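Local coordinates for protein diaminopimelate decarboxylase (Helicobacter pylori, PDB 2QGH) that probably catalyses the pyridoxal-phosphate-dependent decarboxylation of meso-diaminopimelate to L-lysine, the last step of bacterial lysine biosynthesis, at residues 202-207 with 238-243; 303-308 with 338-343; 326-331 with 359-364. All blocks are in the same frame, centred on the assembly; numbering follows the deposited sequence.

Interaction 1: 202-207 with 238-243. With PLP (pyridoxal-5'-phosphate), chain B.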
loop_
_atom_site.group_PDB
_atom_site.type_symbol
_atom_site.label_atom_id
_atom_site.label_comp_id
_atom_site.label_asym_id
_atom_site.label_seq_id
_atom_site.Cartn_x
_atom_site.Cartn_y
_atom_site.Cartn_z
ATOM N N VAL A 202 -7.314 -9.946 -30.139
ATOM C CA VAL A 202 -6.467 -10.896 -29.422
ATOM C C VAL A 202 -5.632 -9.969 -28.571
ATOM O O VAL A 202 -5.327 -8.851 -28.994
ATOM C CB VAL A 202 -5.464 -11.669 -30.311
ATOM C CG1 VAL A 202 -5.527 -13.133 -29.969
ATOM C CG2 VAL A 202 -5.725 -11.426 -31.774
ATOM N N HIS A 203 -5.242 -10.420 -27.389
ATOM C CA HIS A 203 -4.448 -9.565 -26.520
ATOM C C HIS A 203 -3.420 -10.331 -25.690
ATOM O O HIS A 203 -3.571 -11.528 -25.444
ATOM C CB HIS A 203 -5.408 -8.768 -25.621
ATOM C CG HIS A 203 -4.752 -8.098 -24.454
ATOM N ND1 HIS A 203 -4.303 -8.793 -23.351
ATOM C CD2 HIS A 203 -4.487 -6.792 -24.208
ATOM C CE1 HIS A 203 -3.792 -7.947 -22.477
ATOM N NE2 HIS A 203 -3.890 -6.727 -22.973
ATOM N N PHE A 204 -2.358 -9.641 -25.287
ATOM C CA PHE A 204 -1.347 -10.242 -24.431
ATOM C C PHE A 204 -0.558 -9.163 -23.702
ATOM O O PHE A 204 -0.367 -8.053 -24.211
ATOM C CB PHE A 204 -0.387 -11.147 -25.220
ATOM C CG PHE A 204 0.609 -10.401 -26.078
ATOM C CD1 PHE A 204 0.409 -10.272 -27.451
ATOM C CD2 PHE A 204 1.765 -9.856 -25.517
ATOM C CE1 PHE A 204 1.345 -9.617 -28.247
ATOM C CE2 PHE A 204 2.699 -9.202 -26.305
ATOM C CZ PHE A 204 2.489 -9.082 -27.679
ATOM N N HIS A 205 -0.128 -9.492 -22.492
ATOM C CA HIS A 205 0.669 -8.584 -21.678
ATOM C C HIS A 205 1.555 -9.471 -20.815
ATOM O O HIS A 205 1.076 -10.085 -19.862
ATOM C CB HIS A 205 -0.222 -7.716 -20.792
ATOM C CG HIS A 205 0.551 -6.740 -19.966
ATOM N ND1 HIS A 205 1.090 -5.587 -20.494
ATOM C CD2 HIS A 205 0.966 -6.795 -18.679
ATOM C CE1 HIS A 205 1.806 -4.975 -19.569
ATOM N NE2 HIS A 205 1.748 -5.687 -18.458
ATOM N N ILE A 206 2.842 -9.536 -21.149
ATOM C CA ILE A 206 3.768 -10.405 -20.427
ATOM C C ILE A 206 4.487 -9.871 -19.189
ATOM O O ILE A 206 5.154 -10.643 -18.489
ATOM C CB ILE A 206 4.842 -10.987 -21.388
ATOM C CG1 ILE A 206 5.651 -9.862 -22.030
ATOM C CG2 ILE A 206 4.171 -11.829 -22.460
ATOM C CD1 ILE A 206 6.872 -10.338 -22.793
ATOM N N GLY A 207 4.363 -8.575 -18.907
ATOM C CA GLY A 207 5.023 -8.025 -17.734
ATOM C C GLY A 207 5.180 -6.516 -17.749
ATOM O O GLY A 207 4.778 -5.847 -18.702
ATOM N N ARG A 238 -10.085 -7.659 -35.570
ATOM C CA ARG A 238 -9.881 -6.307 -36.075
ATOM C C ARG A 238 -8.753 -5.612 -35.315
ATOM O O ARG A 238 -8.195 -4.627 -35.796
ATOM C CB ARG A 238 -11.179 -5.494 -35.935
ATOM C CG ARG A 238 -12.332 -5.982 -36.842
ATOM C CD ARG A 238 -12.370 -5.204 -38.173
ATOM N NE ARG A 238 -13.105 -5.887 -39.247
ATOM C CZ ARG A 238 -13.290 -5.372 -40.462
ATOM N NH1 ARG A 238 -12.810 -4.173 -40.757
ATOM N NH2 ARG A 238 -13.924 -6.063 -41.394
ATOM N N PHE A 239 -8.417 -6.146 -34.139
ATOM C CA PHE A 239 -7.369 -5.579 -33.285
ATOM C C PHE A 239 -6.324 -6.597 -32.810
ATOM O O PHE A 239 -6.609 -7.787 -32.645
ATOM C CB PHE A 239 -7.990 -4.943 -32.031
ATOM C CG PHE A 239 -9.061 -3.929 -32.316
ATOM C CD1 PHE A 239 -8.732 -2.619 -32.638
ATOM C CD2 PHE A 239 -10.401 -4.278 -32.231
ATOM C CE1 PHE A 239 -9.726 -1.669 -32.866
ATOM C CE2 PHE A 239 -11.400 -3.336 -32.456
ATOM C CZ PHE A 239 -11.057 -2.025 -32.774
ATOM N N PHE A 240 -5.116 -6.103 -32.568
ATOM C CA PHE A 240 -4.012 -6.915 -32.071
ATOM C C PHE A 240 -3.430 -6.076 -30.926
ATOM O O PHE A 240 -2.766 -5.057 -31.161
ATOM C CB PHE A 240 -2.961 -7.122 -33.169
ATOM C CG PHE A 240 -1.912 -8.157 -32.823
ATOM C CD1 PHE A 240 -2.178 -9.513 -32.983
ATOM C CD2 PHE A 240 -0.664 -7.769 -32.333
ATOM C CE1 PHE A 240 -1.222 -10.472 -32.667
ATOM C CE2 PHE A 240 0.303 -8.719 -32.011
ATOM C CZ PHE A 240 0.022 -10.075 -32.179
ATOM N N ASP A 241 -3.681 -6.499 -29.693
ATOM C CA ASP A 241 -3.228 -5.756 -28.527
ATOM C C ASP A 241 -1.976 -6.319 -27.864
ATOM O O ASP A 241 -1.993 -7.423 -27.330
ATOM C CB ASP A 241 -4.359 -5.702 -27.504
ATOM C CG ASP A 241 -4.244 -4.523 -26.574
ATOM O OD1 ASP A 241 -3.110 -4.187 -26.173
ATOM O OD2 ASP A 241 -5.293 -3.938 -26.240
ATOM N N VAL A 242 -0.902 -5.534 -27.863
ATOM C CA VAL A 242 0.365 -5.952 -27.270
ATOM C C VAL A 242 0.541 -5.540 -25.805
ATOM O O VAL A 242 1.572 -5.832 -25.197
ATOM C CB VAL A 242 1.565 -5.390 -28.066
ATOM C CG1 VAL A 242 1.465 -5.795 -29.529
ATOM C CG2 VAL A 242 1.612 -3.893 -27.930
ATOM N N GLY A 243 -0.464 -4.870 -25.240
ATOM C CA GLY A 243 -0.376 -4.430 -23.856
ATOM C C GLY A 243 0.660 -3.336 -23.654
ATOM O O GLY A 243 1.003 -2.609 -24.589
HETATM N N1 PLP B . -1.884 -3.440 -19.778
HETATM C C2 PLP B . -2.163 -4.462 -18.847
HETATM C C2A PLP B . -3.194 -5.481 -19.135
HETATM C C3 PLP B . -1.429 -4.464 -17.595
HETATM O O3 PLP B . -1.672 -5.431 -16.638
HETATM C C4 PLP B . -0.469 -3.487 -17.333
HETATM C C4A PLP B . 0.394 -3.752 -16.149
HETATM C C5 PLP B . -0.209 -2.467 -18.259
HETATM C C6 PLP B . -0.914 -2.461 -19.523
HETATM C C5A PLP B . 0.584 -1.254 -18.017
HETATM O O4P PLP B . 1.950 -1.565 -18.167
HETATM P P PLP B . 2.993 -0.559 -17.961
HETATM O O1P PLP B . 2.788 0.543 -16.875
HETATM O O2P PLP B . 3.138 0.109 -19.398
HETATM O O3P PLP B . 4.283 -1.367 -17.549
#
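His203 and Asp241 lie side by side on one face of two parallel strands, with His203 CD2 3.3 Å from Asp241 CG. The ring and carboxylate planes are 69° apart, and Asp241 OD2 lies at the ring edge, in its plane. The His203 side chain is directed here by CG standing opposite the backbone N (chi1 166°). On the other face, Phe204 turns one side of its ring over Val242, whose CA stands 4.0 Å from the ring centroid in a CH-pi contact. The edge of the same ring meets Phe240, Phe204 CE1 to Phe240 CE2 being 4.0 Å.

Backbone bonds set this register: Asp241 N gives to Val202 O at 3.0 Å, Phe204 N to Asp241 O at 3.0 Å, and Val202 N makes a weak bond to Phe239 O. Beyond Asp241 the chain bends in an Asx turn, OD1 accepting from Gly243 N at 2.9 Å. The turn brings Gly243 to the edge of the His205 ring, where a positive phi and the closeness of the imidazole suit a residue without a side chain. His205 lays one ring face against pyridoxal phosphate, His205 NE2 3.3 Å from cofactor C4A, while ND1 is bonded to Gly244 N and the ring is thereby fixed in rotation.

The pair belongs to the beta-alpha-beta unit of strand 197-203, helix 213-232 and strand 239-241 in the cofactor-binding TIM barrel; the helix covers the Phe204 and Phe240 face. Glu279, of the cofactor pocket, is hydrogen-bonded to His203 NE2 and approaches Asp241 OD2. His203, Asp241 and Glu279 thus form a buried polar cluster behind the cofactor, in which the closeness of two carboxylates is probably eased by His203 and by the Gly243 N-H on Asp241 OD1.

Interaction 2: 303-308 with 338-343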
loop_
_atom_site.group_PDB
_atom_site.type_symbol
_atom_site.label_atom_id
_atom_site.label_comp_id
_atom_site.label_asym_id
_atom_site.label_seq_id
_atom_site.Cartn_x
_atom_site.Cartn_y
_atom_site.Cartn_z
ATOM N N ASN A 303 27.636 5.343 13.449
ATOM C CA ASN A 303 28.240 4.573 12.365
ATOM C C ASN A 303 27.571 4.896 11.035
ATOM O O ASN A 303 28.247 5.241 10.063
ATOM C CB ASN A 303 28.105 3.074 12.637
ATOM C CG ASN A 303 28.271 2.737 14.102
ATOM O OD1 ASN A 303 29.209 3.202 14.755
ATOM N ND2 ASN A 303 27.362 1.920 14.629
ATOM N N LYS A 304 26.244 4.781 10.993
ATOM C CA LYS A 304 25.488 5.058 9.773
ATOM C C LYS A 304 24.749 6.388 9.873
ATOM O O LYS A 304 24.418 6.840 10.967
ATOM C CB LYS A 304 24.480 3.931 9.500
ATOM C CG LYS A 304 25.073 2.517 9.595
ATOM C CD LYS A 304 26.312 2.326 8.698
ATOM C CE LYS A 304 25.965 2.368 7.209
ATOM N NZ LYS A 304 27.159 2.200 6.324
ATOM N N ARG A 305 24.506 7.019 8.728
ATOM C CA ARG A 305 23.792 8.288 8.702
ATOM C C ARG A 305 22.390 8.081 8.171
ATOM O O ARG A 305 22.185 7.359 7.191
ATOM C CB ARG A 305 24.500 9.338 7.826
ATOM C CG ARG A 305 23.602 10.550 7.541
ATOM C CD ARG A 305 24.352 11.807 7.120
ATOM N NE ARG A 305 24.899 11.720 5.774
ATOM C CZ ARG A 305 24.547 12.513 4.766
ATOM N NH1 ARG A 305 23.638 13.463 4.942
ATOM N NH2 ARG A 305 25.115 12.360 3.577
ATOM N N PHE A 306 21.428 8.722 8.825
ATOM C CA PHE A 306 20.043 8.627 8.415
ATOM C C PHE A 306 19.488 10.005 8.086
ATOM O O PHE A 306 19.554 10.928 8.904
ATOM C CB PHE A 306 19.194 7.990 9.517
ATOM C CG PHE A 306 19.530 6.550 9.799
ATOM C CD1 PHE A 306 20.458 6.215 10.776
ATOM C CD2 PHE A 306 18.891 5.526 9.107
ATOM C CE1 PHE A 306 20.741 4.876 11.066
ATOM C CE2 PHE A 306 19.166 4.188 9.389
ATOM C CZ PHE A 306 20.092 3.863 10.372
ATOM N N VAL A 307 18.954 10.143 6.878
ATOM C CA VAL A 307 18.354 11.397 6.448
ATOM C C VAL A 307 16.836 11.214 6.492
ATOM O O VAL A 307 16.245 10.608 5.597
ATOM C CB VAL A 307 18.800 11.767 5.019
ATOM C CG1 VAL A 307 17.956 12.933 4.488
ATOM C CG2 VAL A 307 20.287 12.136 5.022
ATOM N N ILE A 308 16.219 11.740 7.549
ATOM C CA ILE A 308 14.780 11.639 7.763
ATOM C C ILE A 308 14.022 12.713 7.003
ATOM O O ILE A 308 14.192 13.912 7.239
ATOM C CB ILE A 308 14.453 11.725 9.273
ATOM C CG1 ILE A 308 15.144 10.572 10.001
ATOM C CG2 ILE A 308 12.964 11.645 9.504
ATOM C CD1 ILE A 308 15.415 10.850 11.467
ATOM N N GLU A 338 29.762 18.217 1.950
ATOM C CA GLU A 338 30.435 16.942 2.180
ATOM C C GLU A 338 29.513 15.763 1.884
ATOM O O GLU A 338 28.718 15.354 2.735
ATOM C CB GLU A 338 30.917 16.844 3.629
ATOM C CG GLU A 338 31.545 15.494 3.968
ATOM C CD GLU A 338 31.726 15.275 5.461
ATOM O OE1 GLU A 338 32.129 14.155 5.850
ATOM O OE2 GLU A 338 31.468 16.219 6.242
ATOM N N ILE A 339 29.636 15.216 0.678
ATOM C CA ILE A 339 28.821 14.084 0.246
ATOM C C ILE A 339 29.248 12.778 0.923
ATOM O O ILE A 339 30.411 12.379 0.840
ATOM C CB ILE A 339 28.897 13.921 -1.290
ATOM C CG1 ILE A 339 28.276 15.150 -1.960
ATOM C CG2 ILE A 339 28.195 12.640 -1.723
ATOM C CD1 ILE A 339 28.266 15.109 -3.471
ATOM N N SER A 340 28.304 12.120 1.595
ATOM C CA SER A 340 28.594 10.863 2.281
ATOM C C SER A 340 27.464 9.839 2.143
ATOM O O SER A 340 26.393 10.143 1.620
ATOM C CB SER A 340 28.881 11.132 3.765
ATOM O OG SER A 340 27.833 11.855 4.391
ATOM N N PRO A 341 27.706 8.593 2.581
ATOM C CA PRO A 341 26.671 7.560 2.490
ATOM C C PRO A 341 25.575 7.748 3.544
ATOM O O PRO A 341 25.868 8.046 4.705
ATOM C CB PRO A 341 27.460 6.265 2.681
ATOM C CG PRO A 341 28.600 6.685 3.563
ATOM C CD PRO A 341 29.006 8.006 2.954
ATOM N N CYS A 342 24.317 7.569 3.135
ATOM C CA CYS A 342 23.182 7.731 4.045
ATOM C C CYS A 342 21.917 7.044 3.545
ATOM O O CYS A 342 21.708 6.911 2.342
ATOM C CB CYS A 342 22.866 9.213 4.228
ATOM S SG CYS A 342 22.111 9.969 2.767
ATOM N N ASP A 343 21.075 6.617 4.483
ATOM C CA ASP A 343 19.799 5.989 4.159
ATOM C C ASP A 343 18.740 7.079 4.200
ATOM O O ASP A 343 18.571 7.743 5.220
ATOM C CB ASP A 343 19.435 4.914 5.184
ATOM C CG ASP A 343 20.237 3.648 5.011
ATOM O OD1 ASP A 343 19.909 2.648 5.683
ATOM O OD2 ASP A 343 21.191 3.650 4.206
#
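The guanidinium of Arg305 has CB of Cys342 over one face, 3.6 Å from Arg305 NE, with the carbonyl carbon of Ser340 at the edge, in plane. Its NH2 makes two weak bonds to that serine, one to OG at 2.9 Å and one to the carbonyl O at 3.2 Å. A bend at chi3 (72°) helps carry the guanidinium to Ser340, at the start of strand 340-343. The second flat pair is Phe306 and Asp343: ring and carboxylate run alongside each other with planes 87° apart, and Phe306 CD2 is 4.0 Å from Asp343 CB. Nearby, Val307 CG2 packs on Cys342 SG at 3.6 Å.

Asp343 is held through both its backbone N and its backbone O: the N gives to Arg305 O at 3.0 Å, and the O receives Val307 N at 2.9 Å. This is a parallel bridge, although the short strand segments are splayed by 54°.

Further partners hold the polar ends. Arg305 forms a salt bridge through NH1 with Glu298, and its NH2 is also hydrogen-bonded to Leu361 O, while Asp343 OD2 accepts from Asp358 N. Within the mixed sheet of the beta domain, strand 306-309 lies between antiparallel strand 289-299 and parallel strand 340-345, which in turn pairs with strand 354-361; Asn175 and Val110 of the second subunit pack on Phe306 and Ile308.

Interaction 3: 326-331 with 359-364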
loop_
_atom_site.group_PDB
_atom_site.type_symbol
_atom_site.label_atom_id
_atom_site.label_comp_id
_atom_site.label_asym_id
_atom_site.label_seq_id
_atom_site.Cartn_x
_atom_site.Cartn_y
_atom_site.Cartn_z
ATOM N N HIS A 326 14.637 4.543 -6.934
ATOM C CA HIS A 326 14.403 5.741 -7.725
ATOM C C HIS A 326 15.475 6.756 -7.327
ATOM O O HIS A 326 15.863 6.836 -6.163
ATOM C CB HIS A 326 13.009 6.308 -7.447
ATOM C CG HIS A 326 11.895 5.455 -7.973
ATOM N ND1 HIS A 326 10.955 5.926 -8.863
ATOM C CD2 HIS A 326 11.565 4.165 -7.724
ATOM C CE1 HIS A 326 10.091 4.965 -9.140
ATOM N NE2 HIS A 326 10.439 3.886 -8.461
ATOM N N ALA A 327 15.966 7.524 -8.291
ATOM C CA ALA A 327 17.002 8.500 -7.995
ATOM C C ALA A 327 16.507 9.595 -7.052
ATOM O O ALA A 327 15.321 9.934 -7.034
ATOM C CB ALA A 327 17.525 9.116 -9.287
ATOM N N ILE A 328 17.433 10.126 -6.258
ATOM C CA ILE A 328 17.141 11.196 -5.309
ATOM C C ILE A 328 18.027 12.390 -5.666
ATOM O O ILE A 328 19.253 12.289 -5.689
ATOM C CB ILE A 328 17.424 10.749 -3.848
ATOM C CG1 ILE A 328 16.404 9.686 -3.430
ATOM C CG2 ILE A 328 17.377 11.952 -2.909
ATOM C CD1 ILE A 328 16.645 9.093 -2.063
ATOM N N ARG A 329 17.392 13.517 -5.954
ATOM C CA ARG A 329 18.108 14.723 -6.333
ATOM C C ARG A 329 17.845 15.861 -5.344
ATOM O O ARG A 329 16.700 16.111 -4.964
ATOM C CB ARG A 329 17.669 15.141 -7.741
ATOM C CG ARG A 329 18.282 16.424 -8.253
ATOM C CD ARG A 329 17.504 16.922 -9.447
ATOM N NE ARG A 329 16.087 17.003 -9.121
ATOM C CZ ARG A 329 15.140 17.386 -9.968
ATOM N NH1 ARG A 329 15.456 17.728 -11.210
ATOM N NH2 ARG A 329 13.877 17.430 -9.572
ATOM N N VAL A 330 18.906 16.543 -4.921
ATOM C CA VAL A 330 18.755 17.657 -3.996
ATOM C C VAL A 330 18.297 18.878 -4.785
ATOM O O VAL A 330 18.888 19.226 -5.806
ATOM C CB VAL A 330 20.073 17.984 -3.283
ATOM C CG1 VAL A 330 19.876 19.185 -2.366
ATOM C CG2 VAL A 330 20.544 16.774 -2.488
ATOM N N ILE A 331 17.237 19.520 -4.308
ATOM C CA ILE A 331 16.686 20.693 -4.969
ATOM C C ILE A 331 17.260 21.986 -4.393
ATOM O O ILE A 331 17.336 23.008 -5.083
ATOM C CB ILE A 331 15.154 20.719 -4.825
ATOM C CG1 ILE A 331 14.560 19.454 -5.452
ATOM C CG2 ILE A 331 14.587 21.981 -5.467
ATOM C CD1 ILE A 331 13.057 19.360 -5.345
ATOM N N ALA A 359 22.721 5.796 0.087
ATOM C CA ALA A 359 22.696 6.809 -0.963
ATOM C C ALA A 359 23.853 7.739 -0.647
ATOM O O ALA A 359 24.422 7.676 0.437
ATOM C CB ALA A 359 21.386 7.579 -0.936
ATOM N N HIS A 360 24.201 8.608 -1.582
ATOM C CA HIS A 360 25.306 9.526 -1.361
ATOM C C HIS A 360 24.849 10.960 -1.577
ATOM O O HIS A 360 24.572 11.375 -2.703
ATOM C CB HIS A 360 26.462 9.158 -2.295
ATOM C CG HIS A 360 26.962 7.760 -2.098
ATOM N ND1 HIS A 360 27.604 7.356 -0.947
ATOM C CD2 HIS A 360 26.843 6.652 -2.869
ATOM C CE1 HIS A 360 27.856 6.060 -1.013
ATOM N NE2 HIS A 360 27.403 5.609 -2.169
ATOM N N LEU A 361 24.764 11.716 -0.487
ATOM C CA LEU A 361 24.312 13.098 -0.568
ATOM C C LEU A 361 25.120 14.038 0.313
ATOM O O LEU A 361 25.775 13.615 1.264
ATOM C CB LEU A 361 22.838 13.184 -0.158
ATOM C CG LEU A 361 21.812 12.334 -0.914
ATOM C CD1 LEU A 361 20.435 12.555 -0.307
ATOM C CD2 LEU A 361 21.815 12.704 -2.395
ATOM N N PRO A 362 25.090 15.339 -0.002
ATOM C CA PRO A 362 25.835 16.306 0.809
ATOM C C PRO A 362 25.114 16.417 2.144
ATOM O O PRO A 362 23.955 15.999 2.259
ATOM C CB PRO A 362 25.734 17.586 -0.007
ATOM C CG PRO A 362 24.395 17.447 -0.671
ATOM C CD PRO A 362 24.407 16.005 -1.123
ATOM N N GLU A 363 25.779 16.956 3.159
ATOM C CA GLU A 363 25.109 17.082 4.441
ATOM C C GLU A 363 23.972 18.065 4.240
ATOM O O GLU A 363 24.165 19.140 3.671
ATOM C CB GLU A 363 26.059 17.587 5.531
ATOM C CG GLU A 363 25.430 17.511 6.916
ATOM C CD GLU A 363 26.379 17.888 8.034
ATOM O OE1 GLU A 363 25.965 17.792 9.212
ATOM O OE2 GLU A 363 27.531 18.279 7.741
ATOM N N LEU A 364 22.780 17.684 4.681
ATOM C CA LEU A 364 21.609 18.540 4.535
ATOM C C LEU A 364 21.150 18.953 5.913
ATOM O O LEU A 364 21.533 18.350 6.913
ATOM C CB LEU A 364 20.473 17.791 3.834
ATOM C CG LEU A 364 20.699 17.215 2.430
ATOM C CD1 LEU A 364 19.604 16.209 2.113
ATOM C CD2 LEU A 364 20.718 18.334 1.400
#
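Val330 reaches across to Leu361, Pro362 and Leu364 inside the mixed beta sheet of the beta domain, which is built mostly from the later part of the chain and accompanies the TIM barrel in this decarboxylase family. From a CB directed at the opposing segment, the valine forks into two methyls that share the work. CG1, placed opposite the backbone N (chi1 178°), meets Leu364 CD2 at 4.0 Å, the valine and leucine running antiparallel alongside one another. CG2 has three neighbours: it heads for the proline ring, 4.2 Å from Pro362 CD, lies 4.3 Å from Leu361 CD2, and also brushes the Leu364 methyl. The two methyls thus pack against three apolar residues.

The strands themselves are not paired. The CA atoms of Val330 and Leu361 are 8.0 Å apart, a spacing spanned by side chains, with Leu361 CD2 also reaching the carbonyl O of Ile328. Strand 328-330 pairs instead with strand 369-372, and strand 354-361 with strand 340-345, so the contact closes the apolar interior between two parts of the same mixed sheet. Ile370 and Val344 extend that interior around Ile328, and Val295 does so beside Leu364. Arg329, between the two inward residues, points away and forms a salt bridge with Glu290. The backbone N of Leu364 is anchored by Glu298.

Two residues before Val330, and facing the same way, Ile328 crosses Leu361 at about a right angle, its CG2 methyl resting 4.1 Å from Leu361 CD1.

Interaction 1 comes first along the chain and closes before the other two open; it belongs to the parallel TIM barrel that binds the cofactor. Interactions 2 and 3 both lie in the mixed sheet of the beta domain, on the other side of the chain's centre: their centres are about 45 Å and 39 Å from that of interaction 1. Their own centres are about 10 Å apart, and their segments alternate in sequence. They touch directly: Cys342 N probably bonds Ala359 O between strands 340-345 and 354-361, and Arg305 NH2 probably bonds Leu361 O. The cofactor-site contact and the two beta-domain contacts are thus separated into two domains, with the dimer partner reaching interaction 2.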